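Local structure of HIAXHD3 (3ZXK) at residues S47-V51 with I304-K310; P76-V80 with W335-P339; N202-L206 with V216-T220; N417-I421 with P447-T451. The protein removes arabinofuranosyl side chains from xylan-type polysaccharides by hydrolysis, as an exo-acting family 43 glycoside hydrolase. One frame throughout, in Å; residues are numbered along the deposited sequence. Where two conformers were deposited one is given.

Contact 1 of 4, residues S47-V51 with I304-K310; sequences SYDLV and IPVRGAK
Val51 lays its CG2 methyl against the CD1 methyl of Ile304, 3.7 Å away, the two side chains crossing at about a right angle, and the same CG2 also meets the ring of Pro305. Leu50 CD1 reaches CB of the same proline, so the compact ring meets two branched aliphatic side chains at neighbouring points. Pro305 CD and CG also rest against Asp49 O, while the CB methyl of Ala309 meets the CB methylene of Tyr48 at 4.0 Å; alanine's single methyl lets the two loops come close here. Farther out, Lys310 runs alongside Tyr48, its CB 3.6 Å from the ring centroid and 8° off the normal, a CH-pi contact over the face. With CG anti to the backbone N (chi1 -166°), the lysine chain follows the ring to its end, where NZ donates to Tyr48 OH at 3.1 Å; that hydroxyl is also bonded to Glu123. At the polar edge a water donates to Lys310 O and, weakly, to Asp49 OD2, while Asp49 OD1 accepts from Val51 N in an Asx turn. Both loops lie against strands 28-32 and 7-9: Phe29 touches Leu50 and Val306, and Phe8 packs on Val51, Ile304 and Pro305.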
loop_
_atom_site.group_PDB
_atom_site.type_symbol
_atom_site.label_atom_id
_atom_site.label_comp_id
_atom_site.label_asym_id
_atom_site.label_seq_id
_atom_site.Cartn_x
_atom_site.Cartn_y
_atom_site.Cartn_z
ATOM N N SER A 47 0.577 -13.403 -7.479
ATOM C CA SER A 47 -0.324 -13.746 -8.582
ATOM C C SER A 47 0.236 -14.863 -9.439
ATOM O O SER A 47 1.428 -15.014 -9.531
ATOM C CB SER A 47 -0.550 -12.541 -9.493
ATOM O OG SER A 47 -1.518 -12.865 -10.464
ATOM N N TYR A 48 -0.646 -15.585 -10.114
ATOM C CA TYR A 48 -0.220 -16.582 -11.089
ATOM C C TYR A 48 -0.383 -16.078 -12.521
ATOM O O TYR A 48 0.095 -16.715 -13.468
ATOM C CB TYR A 48 -0.982 -17.896 -10.897
ATOM C CG TYR A 48 -0.693 -18.594 -9.602
ATOM C CD1 TYR A 48 0.489 -19.310 -9.425
ATOM C CD2 TYR A 48 -1.612 -18.545 -8.530
ATOM C CE1 TYR A 48 0.739 -19.977 -8.222
ATOM C CE2 TYR A 48 -1.360 -19.204 -7.328
ATOM C CZ TYR A 48 -0.180 -19.907 -7.186
ATOM O OH TYR A 48 0.079 -20.567 -6.006
ATOM N N ASP A 49 -1.034 -14.919 -12.677
ATOM C CA ASP A 49 -1.383 -14.420 -14.005
ATOM C C ASP A 49 -1.222 -12.916 -14.225
ATOM O O ASP A 49 -1.587 -12.453 -15.285
ATOM C CB ASP A 49 -2.827 -14.846 -14.360
ATOM C CG ASP A 49 -3.870 -14.323 -13.365
ATOM O OD1 ASP A 49 -3.514 -13.530 -12.459
ATOM O OD2 ASP A 49 -5.048 -14.739 -13.472
ATOM N N LEU A 50 -0.626 -12.202 -13.260
ATOM C CA LEU A 50 -0.506 -10.728 -13.264
ATOM C C LEU A 50 -1.813 -9.990 -13.115
ATOM O O LEU A 50 -1.833 -8.749 -13.099
ATOM C CB LEU A 50 0.256 -10.193 -14.492
ATOM C CG LEU A 50 1.737 -10.503 -14.617
ATOM C CD1 LEU A 50 2.268 -10.054 -15.967
ATOM C CD2 LEU A 50 2.499 -9.817 -13.499
ATOM N N VAL A 51 -2.898 -10.732 -12.924
ATOM C CA VAL A 51 -4.233 -10.134 -12.909
ATOM C C VAL A 51 -4.934 -10.276 -11.563
ATOM O O VAL A 51 -5.475 -9.307 -11.057
ATOM C CB VAL A 51 -5.082 -10.734 -14.036
ATOM C CG1 VAL A 51 -6.531 -10.292 -13.948
ATOM C CG2 VAL A 51 -4.474 -10.363 -15.381
ATOM N N ILE A 304 -5.042 -12.746 -21.465
ATOM C CA ILE A 304 -4.545 -13.100 -20.150
ATOM C C ILE A 304 -3.040 -13.443 -20.263
ATOM O O ILE A 304 -2.626 -14.143 -21.160
ATOM C CB ILE A 304 -5.396 -14.253 -19.528
ATOM C CG1 ILE A 304 -5.149 -14.354 -18.019
ATOM C CG2 ILE A 304 -5.192 -15.565 -20.290
ATOM C CD1 ILE A 304 -5.808 -13.252 -17.231
ATOM N N PRO A 305 -2.199 -12.917 -19.361
ATOM C CA PRO A 305 -0.750 -13.153 -19.550
ATOM C C PRO A 305 -0.320 -14.604 -19.358
ATOM O O PRO A 305 0.692 -15.024 -19.923
ATOM C CB PRO A 305 -0.109 -12.229 -18.500
ATOM C CG PRO A 305 -1.143 -11.123 -18.321
ATOM C CD PRO A 305 -2.469 -11.842 -18.392
ATOM N N VAL A 306 -1.073 -15.348 -18.559
ATOM C CA VAL A 306 -0.808 -16.769 -18.354
ATOM C C VAL A 306 -2.097 -17.534 -18.550
ATOM O O VAL A 306 -3.102 -17.192 -17.938
ATOM C CB VAL A 306 -0.209 -17.051 -16.947
ATOM C CG1 VAL A 306 -0.078 -18.549 -16.671
ATOM C CG2 VAL A 306 1.151 -16.391 -16.845
ATOM N N ARG A 307 -2.046 -18.572 -19.386
ATOM C CA ARG A 307 -3.224 -19.390 -19.728
ATOM C C ARG A 307 -3.305 -20.566 -18.782
ATOM O O ARG A 307 -2.283 -21.165 -18.461
ATOM C CB ARG A 307 -3.193 -19.854 -21.206
ATOM C CG ARG A 307 -3.263 -18.668 -22.182
ATOM C CD ARG A 307 -2.666 -18.971 -23.564
ATOM N NE ARG A 307 -1.225 -19.171 -23.514
ATOM C CZ ARG A 307 -0.319 -18.202 -23.498
ATOM N NH1 ARG A 307 -0.676 -16.914 -23.508
ATOM N NH2 ARG A 307 0.963 -18.527 -23.465
ATOM N N GLY A 308 -4.515 -20.891 -18.330
ATOM C CA GLY A 308 -4.722 -22.017 -17.414
ATOM C C GLY A 308 -3.958 -21.852 -16.111
ATOM O O GLY A 308 -3.423 -22.813 -15.571
ATOM N N ALA A 309 -3.885 -20.617 -15.626
ATOM C CA ALA A 309 -3.156 -20.318 -14.395
ATOM C C ALA A 309 -3.840 -20.879 -13.165
ATOM O O ALA A 309 -5.064 -20.970 -13.114
ATOM C CB ALA A 309 -2.976 -18.818 -14.229
ATOM N N LYS A 310 -3.030 -21.230 -12.172
ATOM C CA LYS A 310 -3.529 -21.615 -10.856
ATOM C C LYS A 310 -4.418 -20.510 -10.268
ATOM O O LYS A 310 -4.188 -19.317 -10.492
ATOM C CB LYS A 310 -2.341 -21.934 -9.950
ATOM C CG LYS A 310 -2.669 -22.654 -8.653
ATOM C CD LYS A 310 -1.541 -23.608 -8.264
ATOM C CE LYS A 310 -1.780 -24.222 -6.884
ATOM N NZ LYS A 310 -1.423 -23.293 -5.767
HETATM O O HOH W 1 -5.116 -16.615 -10.994
#

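Contact 2 of 4, residues P76-V80 with W335-P339; sequences PGAYV and WNHNP
His337 directs the edge of its imidazole at the face of Tyr79, with CE1 over the centre of the phenol ring; in this T-shaped pair the centroids are 4.7 Å apart and the planes 70° to each other. The contact joins a type II' beta turn, Pro76 to Tyr79, in the family 43 catalytic part to the end of strand 334-336 in the concanavalin A-like part. Gly77 suits the turn, having positive phi and no side chain to strike the imidazole. Histidine serves both sides: NE2 accepts from Ala78 N at 2.8 Å, almost in the ring plane, while ND1 donates to Asn336 OD1. That second bond implies a proton on ND1 and holds the ring edge-on to Tyr79. The asparagine amide is thus used at both ends, its ND2 giving a hydrogen to Tyr79 OH, which is bonded to Phe366 O as well. A leucine in place of Tyr79 would probably leave Asn336 ND2 without this acceptor and the histidine edge without an aromatic face. Phe403 of strand 396-403 packs on both Tyr79 and Asn336. Asn336 CG stands anti to the backbone N (chi1 168°), placing ND2 2.9 Å from Tyr79 OH with an N-H...O angle of 162°.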
loop_
_atom_site.group_PDB
_atom_site.type_symbol
_atom_site.label_atom_id
_atom_site.label_comp_id
_atom_site.label_asym_id
_atom_site.label_seq_id
_atom_site.Cartn_x
_atom_site.Cartn_y
_atom_site.Cartn_z
ATOM N N PRO A 76 3.516 16.117 13.838
ATOM C CA PRO A 76 3.388 15.433 12.540
ATOM C C PRO A 76 3.855 13.988 12.505
ATOM O O PRO A 76 3.840 13.362 11.437
ATOM C CB PRO A 76 4.236 16.332 11.617
ATOM C CG PRO A 76 5.295 16.856 12.502
ATOM C CD PRO A 76 4.652 17.067 13.850
ATOM N N GLY A 77 4.205 13.430 13.658
ATOM C CA GLY A 77 4.666 12.042 13.733
ATOM C C GLY A 77 5.685 11.741 12.656
ATOM O O GLY A 77 6.670 12.469 12.523
ATOM N N ALA A 78 5.433 10.679 11.889
ATOM C CA ALA A 78 6.191 10.405 10.664
ATOM C C ALA A 78 5.222 10.320 9.478
ATOM O O ALA A 78 5.476 9.620 8.499
ATOM C CB ALA A 78 7.005 9.111 10.795
ATOM N N TYR A 79 4.098 11.025 9.578
ATOM C CA TYR A 79 3.143 11.077 8.476
ATOM C C TYR A 79 3.820 11.409 7.150
ATOM O O TYR A 79 4.534 12.415 7.048
ATOM C CB TYR A 79 2.005 12.069 8.747
ATOM C CG TYR A 79 0.970 11.547 9.690
ATOM C CD1 TYR A 79 0.041 10.574 9.271
ATOM C CD2 TYR A 79 0.900 12.023 10.993
ATOM C CE1 TYR A 79 -0.943 10.105 10.149
ATOM C CE2 TYR A 79 -0.057 11.536 11.895
ATOM C CZ TYR A 79 -0.984 10.604 11.467
ATOM O OH TYR A 79 -1.922 10.132 12.357
ATOM N N VAL A 80 3.550 10.573 6.135
ATOM C CA VAL A 80 3.996 10.790 4.744
ATOM C C VAL A 80 5.529 10.685 4.621
ATOM O O VAL A 80 6.111 11.059 3.607
ATOM C CB VAL A 80 3.398 12.070 4.068
ATOM C CG1 VAL A 80 3.400 11.943 2.550
ATOM C CG2 VAL A 80 2.005 12.358 4.563
ATOM N N TRP A 335 -1.430 -0.873 10.718
ATOM C CA TRP A 335 -1.650 0.186 11.687
ATOM C C TRP A 335 -1.196 1.522 11.149
ATOM O O TRP A 335 -0.309 1.563 10.306
ATOM C CB TRP A 335 -0.830 -0.096 12.924
ATOM C CG TRP A 335 -1.119 -1.383 13.630
ATOM C CD1 TRP A 335 -0.403 -2.569 13.557
ATOM C CD2 TRP A 335 -2.164 -1.605 14.624
ATOM N NE1 TRP A 335 -0.959 -3.517 14.393
ATOM C CE2 TRP A 335 -2.022 -2.997 15.055
ATOM C CE3 TRP A 335 -3.214 -0.829 15.142
ATOM C CZ2 TRP A 335 -2.856 -3.555 16.009
ATOM C CZ3 TRP A 335 -4.058 -1.405 16.097
ATOM C CH2 TRP A 335 -3.877 -2.744 16.521
ATOM N N ASN A 336 -1.795 2.618 11.628
ATOM C CA ASN A 336 -1.272 3.965 11.387
ATOM C C ASN A 336 -0.086 4.196 12.344
ATOM O O ASN A 336 -0.286 4.330 13.542
ATOM C CB ASN A 336 -2.381 4.997 11.622
ATOM C CG ASN A 336 -1.837 6.408 11.665
ATOM O OD1 ASN A 336 -0.863 6.711 10.978
ATOM N ND2 ASN A 336 -2.431 7.261 12.482
ATOM N N HIS A 337 1.146 4.193 11.819
ATOM C CA HIS A 337 2.400 4.141 12.626
ATOM C C HIS A 337 2.527 2.807 13.370
ATOM O O HIS A 337 1.586 2.021 13.378
ATOM C CB HIS A 337 2.548 5.354 13.575
ATOM C CG HIS A 337 2.725 6.702 12.872
ATOM N ND1 HIS A 337 1.782 7.265 12.092
ATOM C CD2 HIS A 337 3.780 7.612 12.929
ATOM C CE1 HIS A 337 2.221 8.461 11.644
ATOM N NE2 HIS A 337 3.423 8.692 12.182
ATOM N N ASN A 338 3.682 2.513 13.945
ATOM C CA ASN A 338 3.843 1.276 14.689
ATOM C C ASN A 338 2.860 1.234 15.845
ATOM O O ASN A 338 2.606 2.253 16.519
ATOM C CB ASN A 338 5.232 1.149 15.279
ATOM C CG ASN A 338 6.279 0.868 14.251
ATOM O OD1 ASN A 338 6.032 0.228 13.222
ATOM N ND2 ASN A 338 7.479 1.315 14.545
ATOM N N PRO A 339 2.296 0.049 16.091
ATOM C CA PRO A 339 1.371 -0.094 17.197
ATOM C C PRO A 339 2.090 -0.164 18.556
ATOM O O PRO A 339 3.285 -0.523 18.615
ATOM C CB PRO A 339 0.686 -1.430 16.870
ATOM C CG PRO A 339 1.754 -2.218 16.209
ATOM C CD PRO A 339 2.445 -1.203 15.335
#

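Contact 3 of 4, residues N202-L206 with V216-T220; sequences NYYIL and VLRST
The beta hairpin of strands 202-209 and 213-219 is joined here through antiparallel pairs, with Tyr204 and Arg218 side by side on one face. Arg218 lays its aliphatic chain along the phenol: CG sits 4.0 Å from the ring centroid in a CH-pi contact, offset toward the rim, and CD comes 3.5 Å from Tyr204 CE2. The arginine starts with CG anti to the backbone N (chi1 -171°) and runs straight through CD before bending at chi3, which turns the guanidinium 71° from the ring plane. Arginine suits the place because its methylenes can cover an aromatic face while its charged end reaches on to Asp285 O; Tyr204 OH is bonded in turn to Gly286 O. On the same face Val216 brings CG2 to the ring edge, 3.8 Å from Tyr204 CD2, and this methyl also meets Leu206 CD1. Replacing Tyr204 by an alanine would probably open a gap beside the Arg218 methylenes and leave Gly286 O without the phenol's hydrogen bond.

The hairpin belongs to one blade of the five-bladed beta-propeller that characterises family 43, with strands 192-199 and 228-232 flanking it. Ile205 and Leu217 form a hydrogen-bonded pair: Ile205 N donates to Leu217 O at 2.9 Å and Leu217 N to Ile205 O at 2.7 Å. Their branched side chains suit the buried opposite face, where Leu217 CD1 approaches Ile205 CB. Toward the open end of the hairpin Ser219 N donates to Tyr203 O, and a water accepts from Tyr203 N while donating to Asn202 OD1 and Ser219 O.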
loop_
_atom_site.group_PDB
_atom_site.type_symbol
_atom_site.label_atom_id
_atom_site.label_comp_id
_atom_site.label_asym_id
_atom_site.label_seq_id
_atom_site.Cartn_x
_atom_site.Cartn_y
_atom_site.Cartn_z
ATOM N N ASN A 202 21.754 -7.564 -21.903
ATOM C CA ASN A 202 21.775 -6.111 -21.808
ATOM C C ASN A 202 21.207 -5.574 -20.495
ATOM O O ASN A 202 20.390 -6.225 -19.869
ATOM C CB ASN A 202 20.968 -5.523 -22.968
ATOM C CG ASN A 202 21.645 -5.699 -24.309
ATOM O OD1 ASN A 202 22.820 -5.381 -24.475
ATOM N ND2 ASN A 202 20.898 -6.192 -25.283
ATOM N N TYR A 203 21.610 -4.369 -20.116
ATOM C CA TYR A 203 21.093 -3.730 -18.905
ATOM C C TYR A 203 20.096 -2.644 -19.253
ATOM O O TYR A 203 20.357 -1.789 -20.095
ATOM C CB TYR A 203 22.230 -3.137 -18.060
ATOM C CG TYR A 203 23.176 -4.210 -17.571
ATOM C CD1 TYR A 203 24.252 -4.623 -18.353
ATOM C CD2 TYR A 203 22.966 -4.846 -16.329
ATOM C CE1 TYR A 203 25.106 -5.636 -17.947
ATOM C CE2 TYR A 203 23.821 -5.864 -15.898
ATOM C CZ TYR A 203 24.902 -6.239 -16.706
ATOM O OH TYR A 203 25.777 -7.260 -16.334
ATOM N N TYR A 204 18.953 -2.708 -18.598
ATOM C CA TYR A 204 17.883 -1.746 -18.770
ATOM C C TYR A 204 17.532 -1.124 -17.426
ATOM O O TYR A 204 17.524 -1.791 -16.371
ATOM C CB TYR A 204 16.636 -2.413 -19.362
ATOM C CG TYR A 204 16.830 -2.979 -20.757
ATOM C CD1 TYR A 204 17.411 -4.218 -20.942
ATOM C CD2 TYR A 204 16.429 -2.263 -21.901
ATOM C CE1 TYR A 204 17.595 -4.745 -22.204
ATOM C CE2 TYR A 204 16.588 -2.797 -23.181
ATOM C CZ TYR A 204 17.217 -4.034 -23.321
ATOM O OH TYR A 204 17.410 -4.617 -24.546
ATOM N N ILE A 205 17.155 0.144 -17.479
ATOM C CA ILE A 205 16.604 0.813 -16.301
ATOM C C ILE A 205 15.332 1.510 -16.755
ATOM O O ILE A 205 15.340 2.224 -17.751
ATOM C CB ILE A 205 17.585 1.846 -15.672
ATOM C CG1 ILE A 205 18.875 1.159 -15.206
ATOM C CG2 ILE A 205 16.904 2.557 -14.508
ATOM C CD1 ILE A 205 20.002 2.107 -14.856
ATOM N N LEU A 206 14.232 1.272 -16.057
ATOM C CA LEU A 206 13.008 2.017 -16.299
ATOM C C LEU A 206 12.943 3.182 -15.338
ATOM O O LEU A 206 13.182 3.011 -14.134
ATOM C CB LEU A 206 11.789 1.121 -16.075
ATOM C CG LEU A 206 11.063 0.690 -17.341
ATOM C CD1 LEU A 206 11.956 -0.234 -18.172
ATOM C CD2 LEU A 206 9.730 0.027 -16.961
ATOM N N VAL A 216 12.454 4.094 -21.045
ATOM C CA VAL A 216 13.296 2.918 -20.924
ATOM C C VAL A 216 14.720 3.323 -21.242
ATOM O O VAL A 216 14.981 3.934 -22.280
ATOM C CB VAL A 216 12.787 1.691 -21.745
ATOM C CG1 VAL A 216 12.404 2.052 -23.176
ATOM C CG2 VAL A 216 13.836 0.569 -21.705
ATOM N N LEU A 217 15.635 3.059 -20.317
ATOM C CA LEU A 217 17.060 3.328 -20.557
ATOM C C LEU A 217 17.787 2.016 -20.818
ATOM O O LEU A 217 17.465 1.015 -20.191
ATOM C CB LEU A 217 17.709 4.004 -19.346
ATOM C CG LEU A 217 16.909 5.082 -18.631
ATOM C CD1 LEU A 217 17.712 5.614 -17.456
ATOM C CD2 LEU A 217 16.531 6.164 -19.603
ATOM N N ARG A 218 18.779 2.038 -21.707
ATOM C CA ARG A 218 19.595 0.853 -22.001
ATOM C C ARG A 218 21.073 1.246 -22.000
ATOM O O ARG A 218 21.468 2.302 -22.549
ATOM C CB ARG A 218 19.205 0.235 -23.348
ATOM C CG ARG A 218 19.855 -1.132 -23.623
ATOM C CD ARG A 218 19.403 -1.688 -24.960
ATOM N NE ARG A 218 20.059 -0.978 -26.061
ATOM C CZ ARG A 218 19.789 -1.196 -27.346
ATOM N NH1 ARG A 218 18.875 -2.108 -27.676
ATOM N NH2 ARG A 218 20.433 -0.523 -28.291
ATOM N N SER A 219 21.895 0.380 -21.420
ATOM C CA SER A 219 23.324 0.681 -21.288
ATOM C C SER A 219 23.961 0.649 -22.672
ATOM O O SER A 219 23.773 -0.314 -23.426
ATOM C CB SER A 219 24.012 -0.358 -20.421
ATOM O OG SER A 219 25.415 -0.173 -20.492
ATOM N N THR A 220 24.728 1.677 -22.984
ATOM C CA THR A 220 25.334 1.789 -24.314
ATOM C C THR A 220 26.624 0.942 -24.426
ATOM O O THR A 220 27.089 0.643 -25.527
ATOM C CB THR A 220 25.630 3.254 -24.668
ATOM O OG1 THR A 220 26.580 3.771 -23.742
ATOM C CG2 THR A 220 24.357 4.101 -24.569
HETATM O O HOH W 2 23.426 -3.239 -22.245
#

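Contact 4 of 4, residues N417-I421 with P447-T451; sequences NEARI and PVIDT
Ile421 and Ile449 meet through the CD1 methyl of the first and the CG2 methyl of the second, 3.9 Å apart, with the side chains crossing at about a right angle. Ile421 CD1 is shared, for it lies equally near Pro447 CD. With CG1 anti to the carbonyl carbon (chi1 -55°), the isoleucine extends its ethyl branch toward both partners. Ile449 instead sets CG1 between its own backbone N and carbonyl carbon (chi1 45°), which brings that carbon within 4.0 Å of Ala419 CB. A residue as small as alanine fits beneath this branch, and Ile457 of strand 457-464 packs against both isoleucines, consistent with a choice of bulky aliphatic groups for a buried layer.

The backbones hold these side chains in place. Ile449 N donates to Ala419 O at 2.9 Å and Ile421 N to Pro447 O at 3.0 Å. Proline has no N-H to give, but its carbonyl can still accept the bond from Ile421 N. Between these two bonds, Arg420 and Val448 form a non-hydrogen-bonded pair. Past the bonded region a water takes the hydrogen of Ala419 N and donates to Ile449 O, carrying the link on where the chains part. Arg420 sends its end away to Asn445 and Gln415. Two neighbouring antiparallel strands at the edge of a sheet, packing isoleucines onto a strand of the facing sheet, are characteristic of the concanavalin A-like beta-sandwich.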
loop_
_atom_site.group_PDB
_atom_site.type_symbol
_atom_site.label_atom_id
_atom_site.label_comp_id
_atom_site.label_asym_id
_atom_site.label_seq_id
_atom_site.Cartn_x
_atom_site.Cartn_y
_atom_site.Cartn_z
ATOM N N ASN A 417 -21.349 8.357 32.472
ATOM C CA ASN A 417 -22.019 7.070 32.347
ATOM C C ASN A 417 -22.812 6.945 31.053
ATOM O O ASN A 417 -23.480 5.936 30.847
ATOM C CB ASN A 417 -22.907 6.819 33.563
ATOM C CG ASN A 417 -22.112 6.773 34.862
ATOM O OD1 ASN A 417 -22.478 7.399 35.867
ATOM N ND2 ASN A 417 -21.027 6.024 34.848
ATOM N N GLU A 418 -22.728 7.955 30.185
ATOM C CA GLU A 418 -23.461 7.956 28.895
ATOM C C GLU A 418 -22.554 7.472 27.769
ATOM O O GLU A 418 -21.483 8.015 27.585
ATOM C CB GLU A 418 -24.022 9.374 28.538
ATOM C CG GLU A 418 -23.025 10.535 28.214
ATOM C CD GLU A 418 -23.540 11.593 27.201
ATOM O OE1 GLU A 418 -24.346 11.216 26.317
ATOM O OE2 GLU A 418 -23.124 12.801 27.258
ATOM N N ALA A 419 -22.992 6.475 27.005
ATOM C CA ALA A 419 -22.371 6.175 25.720
ATOM C C ALA A 419 -23.356 6.524 24.623
ATOM O O ALA A 419 -24.550 6.199 24.711
ATOM C CB ALA A 419 -21.969 4.719 25.599
ATOM N N ARG A 420 -22.874 7.223 23.611
ATOM C CA ARG A 420 -23.732 7.568 22.500
ATOM C C ARG A 420 -22.991 7.550 21.187
ATOM O O ARG A 420 -21.763 7.753 21.120
ATOM C CB ARG A 420 -24.383 8.919 22.713
ATOM C CG ARG A 420 -23.489 10.087 22.393
ATOM C CD ARG A 420 -24.284 11.365 22.449
ATOM N NE ARG A 420 -23.571 12.511 21.913
ATOM C CZ ARG A 420 -22.650 13.210 22.569
ATOM N NH1 ARG A 420 -22.261 12.876 23.810
ATOM N NH2 ARG A 420 -22.114 14.255 21.977
ATOM N N ILE A 421 -23.757 7.320 20.140
ATOM C CA ILE A 421 -23.220 7.341 18.788
ATOM C C ILE A 421 -23.111 8.770 18.290
ATOM O O ILE A 421 -24.011 9.570 18.526
ATOM C CB ILE A 421 -24.102 6.507 17.837
ATOM C CG1 ILE A 421 -24.229 5.099 18.408
ATOM C CG2 ILE A 421 -23.529 6.450 16.428
ATOM C CD1 ILE A 421 -25.313 4.272 17.778
ATOM N N PRO A 447 -28.132 8.037 18.879
ATOM C CA PRO A 447 -28.752 7.739 20.166
ATOM C C PRO A 447 -27.778 7.347 21.274
ATOM O O PRO A 447 -26.629 6.938 21.004
ATOM C CB PRO A 447 -29.618 6.516 19.850
ATOM C CG PRO A 447 -28.882 5.824 18.752
ATOM C CD PRO A 447 -28.243 6.916 17.923
ATOM N N VAL A 448 -28.266 7.444 22.504
ATOM C CA VAL A 448 -27.623 6.857 23.675
ATOM C C VAL A 448 -27.848 5.363 23.546
ATOM O O VAL A 448 -28.939 4.920 23.183
ATOM C CB VAL A 448 -28.264 7.391 24.980
ATOM C CG1 VAL A 448 -27.840 6.566 26.191
ATOM C CG2 VAL A 448 -27.926 8.867 25.162
ATOM N N ILE A 449 -26.804 4.590 23.793
ATOM C CA ILE A 449 -26.880 3.159 23.651
ATOM C C ILE A 449 -26.727 2.513 25.015
ATOM O O ILE A 449 -25.798 2.858 25.763
ATOM C CB ILE A 449 -25.820 2.615 22.653
ATOM C CG1 ILE A 449 -24.430 3.232 22.882
ATOM C CG2 ILE A 449 -26.316 2.824 21.225
ATOM C CD1 ILE A 449 -23.339 2.609 22.007
ATOM N N ASP A 450 -27.661 1.613 25.335
ATOM C CA ASP A 450 -27.658 0.842 26.599
ATOM C C ASP A 450 -26.662 -0.324 26.530
ATOM O O ASP A 450 -26.036 -0.537 25.492
ATOM C CB ASP A 450 -29.087 0.383 26.988
ATOM C CG ASP A 450 -29.664 -0.731 26.069
ATOM O OD1 ASP A 450 -28.957 -1.288 25.205
ATOM O OD2 ASP A 450 -30.860 -1.083 26.239
ATOM N N THR A 451 -26.515 -1.082 27.619
ATOM C CA THR A 451 -25.491 -2.130 27.672
ATOM C C THR A 451 -25.673 -3.181 26.585
ATOM O O THR A 451 -24.689 -3.642 26.001
ATOM C CB THR A 451 -25.390 -2.799 29.061
ATOM O OG1 THR A 451 -26.618 -3.477 29.368
ATOM C CG2 THR A 451 -25.084 -1.746 30.133
HETATM O O HOH W 3 -25.246 4.791 27.757
#

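From the N terminus, residues 47-51 come first, and contact 1 closes a loop of about 250 residues when 304-310 returns to them, bringing the end of the propeller back to its beginning. Residues 76-80 lie inside that loop but find their partner, 335-339, beyond it, so contact 2 crosses contact 1 and ties the catalytic propeller to the C-terminal sandwich. Contact 3, a short hairpin of one blade, is nested within both. Contact 4 follows in series, a hairpin at the far edge of the sheet that contact 2 also reaches. Contacts 3 and 4 lie farthest apart, their centres about 63 Å from each other.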